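Local coordinates for protein 433aa long hypothetical phosphoribosylglycinamide formyl transferase (Pyrococcus horikoshii, PDB 2DWC) that is a PurT-like protein of the ATP-grasp family that holds adenosine-5'-diphosphate in a pocket formed largely by its ATP-grasp domain, at residues D49-A52 with N53-A56; F73-S76 with V77-E81; L95-L98 with F99-K103. All blocks are in the same frame, centred on the assembly; numbering follows the deposited sequence.

Interaction 1: residues D49-A52 with N53-A56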
loop_
_atom_site.group_PDB
_atom_site.type_symbol
_atom_site.label_atom_id
_atom_site.label_comp_id
_atom_site.label_asym_id
_atom_site.label_seq_id
_atom_site.Cartn_x
_atom_site.Cartn_y
_atom_site.Cartn_z
ATOM N N ASP B 49 -4.167 -15.184 15.134
ATOM C CA ASP B 49 -2.821 -15.684 15.369
ATOM C C ASP B 49 -2.699 -16.114 16.834
ATOM O O ASP B 49 -3.674 -16.036 17.583
ATOM C CB ASP B 49 -1.726 -14.670 14.990
ATOM C CG ASP B 49 -0.449 -15.358 14.497
ATOM O OD1 ASP B 49 0.018 -16.355 15.129
ATOM O OD2 ASP B 49 0.149 -14.870 13.498
ATOM N N ARG B 50 -1.523 -16.592 17.224
ATOM C CA ARG B 50 -1.334 -17.075 18.597
ATOM C C ARG B 50 -0.934 -16.013 19.578
ATOM O O ARG B 50 -0.817 -16.298 20.799
ATOM C CB ARG B 50 -0.283 -18.219 18.628
ATOM C CG ARG B 50 1.059 -17.759 18.155
ATOM C CD ARG B 50 2.036 -18.945 17.992
ATOM N NE ARG B 50 2.174 -19.714 19.223
ATOM C CZ ARG B 50 2.753 -19.261 20.335
ATOM N NH1 ARG B 50 3.249 -18.021 20.389
ATOM N NH2 ARG B 50 2.884 -20.069 21.382
ATOM N N TYR B 51 -0.720 -14.785 19.092
ATOM C CA TYR B 51 -0.360 -13.696 20.007
ATOM C C TYR B 51 -1.121 -12.473 19.584
ATOM O O TYR B 51 -1.593 -12.419 18.453
ATOM C CB TYR B 51 1.149 -13.443 19.995
ATOM C CG TYR B 51 1.725 -12.930 18.701
ATOM C CD1 TYR B 51 2.062 -11.574 18.551
ATOM C CD2 TYR B 51 1.971 -13.809 17.629
ATOM C CE1 TYR B 51 2.638 -11.102 17.370
ATOM C CE2 TYR B 51 2.553 -13.336 16.432
ATOM C CZ TYR B 51 2.879 -11.982 16.325
ATOM O OH TYR B 51 3.445 -11.525 15.153
ATOM N N ALA B 52 -1.254 -11.498 20.488
ATOM C CA ALA B 52 -2.030 -10.306 20.166
ATOM C C ALA B 52 -1.190 -9.231 19.474
ATOM O O ALA B 52 0.042 -9.231 19.577
ATOM C CB ALA B 52 -2.674 -9.691 21.505
ATOM N N ASN B 53 -1.896 -8.335 18.775
ATOM C CA ASN B 53 -1.248 -7.230 18.059
ATOM C C ASN B 53 -0.214 -7.692 17.048
ATOM O O ASN B 53 0.770 -7.016 16.786
ATOM C CB ASN B 53 -0.654 -6.220 19.066
ATOM C CG ASN B 53 -1.742 -5.455 19.814
ATOM O OD1 ASN B 53 -2.799 -5.142 19.239
ATOM N ND2 ASN B 53 -1.487 -5.121 21.083
ATOM N N ALA B 54 -0.469 -8.854 16.450
ATOM C CA ALA B 54 0.400 -9.357 15.380
ATOM C C ALA B 54 0.250 -8.328 14.236
ATOM O O ALA B 54 -0.763 -7.605 14.138
ATOM C CB ALA B 54 -0.104 -10.762 14.946
ATOM N N PRO B 55 1.231 -8.269 13.328
ATOM C CA PRO B 55 1.183 -7.293 12.230
ATOM C C PRO B 55 -0.150 -7.130 11.515
ATOM O O PRO B 55 -0.654 -6.003 11.392
ATOM C CB PRO B 55 2.324 -7.752 11.313
ATOM C CG PRO B 55 3.356 -8.299 12.305
ATOM C CD PRO B 55 2.446 -9.097 13.296
ATOM N N ALA B 56 -0.744 -8.238 11.052
ATOM C CA ALA B 56 -2.017 -8.124 10.327
ATOM C C ALA B 56 -3.183 -7.712 11.217
ATOM O O ALA B 56 -4.149 -7.090 10.749
ATOM C CB ALA B 56 -2.333 -9.434 9.613
#
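One face of the Tyr51 ring lies against the methyl of Ala54: CB sits 3.9 Å from the ring centroid and 28° off the ring normal, a CH-pi contact. The stretch is the turn that follows strand 44-49 of the parallel sheet in the preATP-grasp domain, a Rossmann-like unit, and leads into helix 55-59. Beyond the methyl, the ring's CE1 rests 3.5 Å from Ala54 CA, and CZ is equally near the methyl. Pro55 approaches obliquely, its side chain crossing that of Tyr51 at about a right angle. Tyr51 CG stands between the backbone N and the carbonyl carbon (chi1 65°), which brings the ring to the Ala54 methyl; a sulfate ion lies about 4 Å from this side chain.

At the strand end, Asp49 OD1 accepts the Arg50 N-H through its anti lone pair at 2.6 Å (156°), while OD2 accepts the backbone N-H of Ser27, within a possible GxGxxG turn. Both carboxylate oxygens of this buried side chain thus have a backbone donor. Where the turn ends, the phenol oxygen of Tyr51 meets the proline ring, OH to Pro55 CD, at 3.2 Å.

Interaction 2: residues F73-S76 with V77-E81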
loop_
_atom_site.group_PDB
_atom_site.type_symbol
_atom_site.label_atom_id
_atom_site.label_comp_id
_atom_site.label_asym_id
_atom_site.label_seq_id
_atom_site.Cartn_x
_atom_site.Cartn_y
_atom_site.Cartn_z
ATOM N N PHE B 73 -10.998 -24.054 18.538
ATOM C CA PHE B 73 -10.780 -22.604 18.527
ATOM C C PHE B 73 -11.077 -22.073 17.120
ATOM O O PHE B 73 -11.846 -21.118 16.943
ATOM C CB PHE B 73 -9.331 -22.261 18.938
ATOM C CG PHE B 73 -8.923 -20.861 18.571
ATOM C CD1 PHE B 73 -9.659 -19.778 19.023
ATOM C CD2 PHE B 73 -7.815 -20.637 17.762
ATOM C CE1 PHE B 73 -9.285 -18.453 18.670
ATOM C CE2 PHE B 73 -7.418 -19.342 17.398
ATOM C CZ PHE B 73 -8.171 -18.223 17.860
ATOM N N LEU B 74 -10.465 -22.698 16.121
ATOM C CA LEU B 74 -10.670 -22.264 14.746
ATOM C C LEU B 74 -12.128 -22.388 14.331
ATOM O O LEU B 74 -12.663 -21.492 13.648
ATOM C CB LEU B 74 -9.753 -23.053 13.776
ATOM C CG LEU B 74 -8.239 -22.878 14.045
ATOM C CD1 LEU B 74 -7.455 -23.708 13.008
ATOM C CD2 LEU B 74 -7.829 -21.392 13.953
ATOM N N TRP B 75 -12.803 -23.467 14.718
ATOM C CA TRP B 75 -14.207 -23.573 14.336
ATOM C C TRP B 75 -15.064 -22.461 14.978
ATOM O O TRP B 75 -16.020 -21.950 14.410
ATOM C CB TRP B 75 -14.768 -24.942 14.763
ATOM C CG TRP B 75 -14.953 -25.884 13.591
ATOM C CD1 TRP B 75 -14.347 -27.099 13.416
ATOM C CD2 TRP B 75 -15.807 -25.683 12.451
ATOM N NE1 TRP B 75 -14.792 -27.680 12.231
ATOM C CE2 TRP B 75 -15.681 -26.826 11.623
ATOM C CE3 TRP B 75 -16.669 -24.652 12.051
ATOM C CZ2 TRP B 75 -16.391 -26.956 10.418
ATOM C CZ3 TRP B 75 -17.379 -24.781 10.849
ATOM C CH2 TRP B 75 -17.227 -25.933 10.052
ATOM N N SER B 76 -14.724 -22.099 16.208
ATOM C CA SER B 76 -15.504 -21.072 16.880
ATOM C C SER B 76 -15.371 -19.775 16.083
ATOM O O SER B 76 -16.339 -19.060 15.827
ATOM C CB SER B 76 -14.982 -20.877 18.334
ATOM O OG SER B 76 -15.718 -19.851 18.969
ATOM N N VAL B 77 -14.160 -19.483 15.640
ATOM C CA VAL B 77 -13.970 -18.268 14.856
ATOM C C VAL B 77 -14.704 -18.356 13.509
ATOM O O VAL B 77 -15.388 -17.422 13.091
ATOM C CB VAL B 77 -12.455 -18.039 14.590
ATOM C CG1 VAL B 77 -12.289 -16.760 13.721
ATOM C CG2 VAL B 77 -11.714 -17.860 15.950
ATOM N N VAL B 78 -14.540 -19.466 12.817
ATOM C CA VAL B 78 -15.199 -19.609 11.505
ATOM C C VAL B 78 -16.727 -19.550 11.636
ATOM O O VAL B 78 -17.395 -18.868 10.850
ATOM C CB VAL B 78 -14.769 -20.926 10.796
ATOM C CG1 VAL B 78 -15.667 -21.175 9.529
ATOM C CG2 VAL B 78 -13.260 -20.833 10.395
ATOM N N GLU B 79 -17.296 -20.197 12.652
ATOM C CA GLU B 79 -18.731 -20.133 12.788
ATOM C C GLU B 79 -19.219 -18.733 13.107
ATOM O O GLU B 79 -20.307 -18.312 12.680
ATOM C CB GLU B 79 -19.232 -21.103 13.865
ATOM C CG GLU B 79 -19.415 -22.491 13.374
ATOM C CD GLU B 79 -20.538 -22.574 12.304
ATOM O OE1 GLU B 79 -21.591 -21.907 12.459
ATOM O OE2 GLU B 79 -20.340 -23.315 11.323
ATOM N N ARG B 80 -18.446 -18.002 13.905
ATOM C CA ARG B 80 -18.847 -16.634 14.221
ATOM C C ARG B 80 -18.797 -15.702 13.024
ATOM O O ARG B 80 -19.698 -14.900 12.801
ATOM C CB ARG B 80 -17.923 -16.052 15.324
ATOM C CG ARG B 80 -18.223 -16.630 16.726
ATOM C CD ARG B 80 -17.263 -16.068 17.756
ATOM N NE ARG B 80 -17.294 -14.595 17.857
ATOM C CZ ARG B 80 -18.108 -13.928 18.681
ATOM N NH1 ARG B 80 -18.073 -12.601 18.743
ATOM N NH2 ARG B 80 -19.006 -14.596 19.445
ATOM N N GLU B 81 -17.713 -15.829 12.260
ATOM C CA GLU B 81 -17.416 -14.900 11.184
ATOM C C GLU B 81 -17.959 -15.229 9.782
ATOM O O GLU B 81 -18.181 -14.304 8.988
ATOM C CB GLU B 81 -15.893 -14.730 11.118
ATOM C CG GLU B 81 -15.252 -14.100 12.408
ATOM C CD GLU B 81 -15.744 -12.665 12.694
ATOM O OE1 GLU B 81 -15.686 -12.215 13.880
ATOM O OE2 GLU B 81 -16.194 -11.997 11.751
#
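Trp75 and Glu79, one helical turn apart, meet through CE3 and CZ3 of the indole's six-membered ring and the bent chain of the glutamate. Followed outward, Glu79 starts with CB 3.4 Å from Trp75 O, the carbonyl that its own N-H also reaches. CG comes next and lies 3.7 Å from Trp75 CE3; it is placed there by chi1 of -84°, which sets it beside the backbone N. A bend at chi2 brings CD to within 4.1 Å of Trp75 CZ3, and the tip ends with OE2 3.3 Å from that same CZ3. The approach is oblique, with the indole and carboxylate planes 27° apart, and it is a packing contact. The polar end of the indole is engaged separately, NE1 bonding to Glu100 of helix 95-103.

A second pair lies side by side on the helix: Phe73 CE1 touches Val77 CG2 at 3.7 Å, the two side chains pointing the same way, with Phe73 also against Val48 and Val77 against Leu23 of the parallel sheet. Val78 adds a longer contact, its CG1 4.2 Å from Trp75 CZ3.

Four successive backbone bonds from residue i+4 to i link the same residues. Glu79 N to Trp75 O, 2.8 Å and 167° at the hydrogen, joins the packed pair; the others link Val77 to Phe73, Val78 to Leu74 and Arg80 to Ser76. At the C-terminal end, Arg80 NE bonds to Tyr64 OH, and Glu81 forms salt bridges with Lys21 and Arg62. This is an amphipathic alpha helix packed on a parallel sheet, as in a Rossmann-like alpha/beta domain.

Interaction 3: residues L95-L98 with F99-K103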
loop_
_atom_site.group_PDB
_atom_site.type_symbol
_atom_site.label_atom_id
_atom_site.label_comp_id
_atom_site.label_asym_id
_atom_site.label_seq_id
_atom_site.Cartn_x
_atom_site.Cartn_y
_atom_site.Cartn_z
ATOM N N LEU B 95 -4.780 -29.128 10.464
ATOM C CA LEU B 95 -5.203 -29.533 9.110
ATOM C C LEU B 95 -6.596 -30.152 9.042
ATOM O O LEU B 95 -7.339 -29.922 8.083
ATOM C CB LEU B 95 -4.152 -30.482 8.498
ATOM C CG LEU B 95 -2.706 -29.992 8.495
ATOM C CD1 LEU B 95 -1.800 -31.176 8.057
ATOM C CD2 LEU B 95 -2.531 -28.766 7.570
ATOM N N ASP B 96 -6.985 -30.941 10.043
ATOM C CA ASP B 96 -8.343 -31.480 10.039
ATOM C C ASP B 96 -9.359 -30.320 10.006
ATOM O O ASP B 96 -10.410 -30.414 9.399
ATOM C CB ASP B 96 -8.625 -32.300 11.315
ATOM C CG ASP B 96 -7.995 -33.691 11.278
ATOM O OD1 ASP B 96 -7.447 -34.077 10.230
ATOM O OD2 ASP B 96 -8.046 -34.391 12.306
ATOM N N ALA B 97 -9.060 -29.233 10.706
ATOM C CA ALA B 97 -10.004 -28.124 10.716
ATOM C C ALA B 97 -10.228 -27.598 9.307
ATOM O O ALA B 97 -11.362 -27.337 8.906
ATOM C CB ALA B 97 -9.484 -26.956 11.627
ATOM N N LEU B 98 -9.131 -27.379 8.581
ATOM C CA LEU B 98 -9.254 -26.868 7.211
ATOM C C LEU B 98 -10.131 -27.797 6.358
ATOM O O LEU B 98 -10.991 -27.327 5.601
ATOM C CB LEU B 98 -7.853 -26.677 6.582
ATOM C CG LEU B 98 -6.921 -25.682 7.286
ATOM C CD1 LEU B 98 -5.576 -25.585 6.482
ATOM C CD2 LEU B 98 -7.593 -24.301 7.392
ATOM N N PHE B 99 -9.954 -29.110 6.480
ATOM C CA PHE B 99 -10.767 -30.007 5.654
ATOM C C PHE B 99 -12.216 -29.928 6.089
ATOM O O PHE B 99 -13.108 -29.999 5.251
ATOM C CB PHE B 99 -10.309 -31.484 5.778
ATOM C CG PHE B 99 -9.035 -31.805 5.006
ATOM C CD1 PHE B 99 -7.821 -31.969 5.657
ATOM C CD2 PHE B 99 -9.085 -31.979 3.625
ATOM C CE1 PHE B 99 -6.675 -32.310 4.959
ATOM C CE2 PHE B 99 -7.929 -32.325 2.900
ATOM C CZ PHE B 99 -6.739 -32.491 3.562
ATOM N N GLU B 100 -12.454 -29.767 7.402
ATOM C CA GLU B 100 -13.842 -29.703 7.871
ATOM C C GLU B 100 -14.547 -28.415 7.402
ATOM O O GLU B 100 -15.725 -28.440 7.038
ATOM C CB GLU B 100 -13.877 -29.784 9.388
ATOM C CG GLU B 100 -13.541 -31.188 9.884
ATOM C CD GLU B 100 -13.576 -31.334 11.377
ATOM O OE1 GLU B 100 -14.146 -30.446 12.070
ATOM O OE2 GLU B 100 -13.025 -32.360 11.851
ATOM N N PHE B 101 -13.821 -27.286 7.421
ATOM C CA PHE B 101 -14.418 -26.024 6.966
ATOM C C PHE B 101 -14.898 -26.186 5.523
ATOM O O PHE B 101 -15.995 -25.755 5.141
ATOM C CB PHE B 101 -13.419 -24.842 6.991
ATOM C CG PHE B 101 -12.800 -24.560 8.355
ATOM C CD1 PHE B 101 -13.517 -24.839 9.527
ATOM C CD2 PHE B 101 -11.508 -24.027 8.454
ATOM C CE1 PHE B 101 -12.926 -24.591 10.820
ATOM C CE2 PHE B 101 -10.899 -23.771 9.739
ATOM C CZ PHE B 101 -11.637 -24.071 10.922
ATOM N N GLU B 102 -14.022 -26.754 4.714
ATOM C CA GLU B 102 -14.330 -26.918 3.274
ATOM C C GLU B 102 -15.522 -27.822 3.072
ATOM O O GLU B 102 -16.415 -27.523 2.250
ATOM C CB GLU B 102 -13.036 -27.446 2.623
ATOM C CG GLU B 102 -12.993 -27.663 1.169
ATOM C CD GLU B 102 -11.568 -28.061 0.807
ATOM O OE1 GLU B 102 -11.216 -29.254 1.026
ATOM O OE2 GLU B 102 -10.802 -27.162 0.363
ATOM N N LYS B 103 -15.552 -28.932 3.820
ATOM C CA LYS B 103 -16.668 -29.867 3.748
ATOM C C LYS B 103 -17.975 -29.209 4.114
ATOM O O LYS B 103 -19.038 -29.580 3.619
ATOM C CB LYS B 103 -16.413 -31.063 4.689
ATOM C CG LYS B 103 -16.173 -32.370 3.996
ATOM C CD LYS B 103 -15.827 -33.477 5.003
ATOM C CE LYS B 103 -16.786 -33.469 6.211
ATOM N NZ LYS B 103 -18.214 -33.839 5.896
#
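Ala97 and Phe101 make the inner contact of helix 95-103, one of the helices of the Rossmann-like preATP-grasp domain. Ala97 O stands 3.1 Å above the plane of the Phe101 ring, over its centre, while Ala97 CB meets the ring's far end, CZ, at 3.7 Å. Phe101 is folded back along the helix to reach both: chi1 of -58° puts CG beside its backbone N. The same carbonyl accepts the Phe101 N-H, nearly along the C=O axis, at 2.9 Å, so the oxygen that accepts the backbone bond also lies over the ring. The Leu98 and Phe101 side chains cross at a slant, CD2 to CD2 4.1 Å.

Around this first shell, the bonds Phe99 N to Leu95 O, Glu100 N to Asp96 O and Glu102 N to Leu98 O continue the alpha-helical pattern. Glu100 extends beyond CG past the Asp96 carbonyl; its OE2 forms a salt bridge with Lys71 and its OE1 accepts Trp75 NE1 of helix 71-81. Its proximity to Asp96, OD2 to Glu100 OE2 5.4 Å, might otherwise disfavour two negative charges; the lysine probably offsets this.

Farther out, helix 112-118 covers Leu95, Leu98 and Phe99, with Phe99 edge-to-face against Trp116, and Glu102 OE2 accepts the backbone N-H of Ala112. On the Phe99 ring itself, CD1 lies 3.2 Å from Leu95 O.

Interactions 2 and 3 adjoin, their centres about 12 Å apart. Trp75 NE1 reaches Glu100 OE1 at 2.8 Å, probably a hydrogen bond, and the indole packs edge-to-face with Phe101, while Leu74 CB lies 3.6 Å from Phe101 CZ. Helices 71-81 and 95-103 are thereby joined by both a polar and an aromatic contact. Interaction 1 stands apart: its centre is about 17 Å from that of interaction 2 and about 22 Å from that of interaction 3, and it touches neither. All three belong to the preATP-grasp domain, and none of their residues belongs to the adenosine-5'-diphosphate pocket, which is formed by residues such as Lys162 and Glu291.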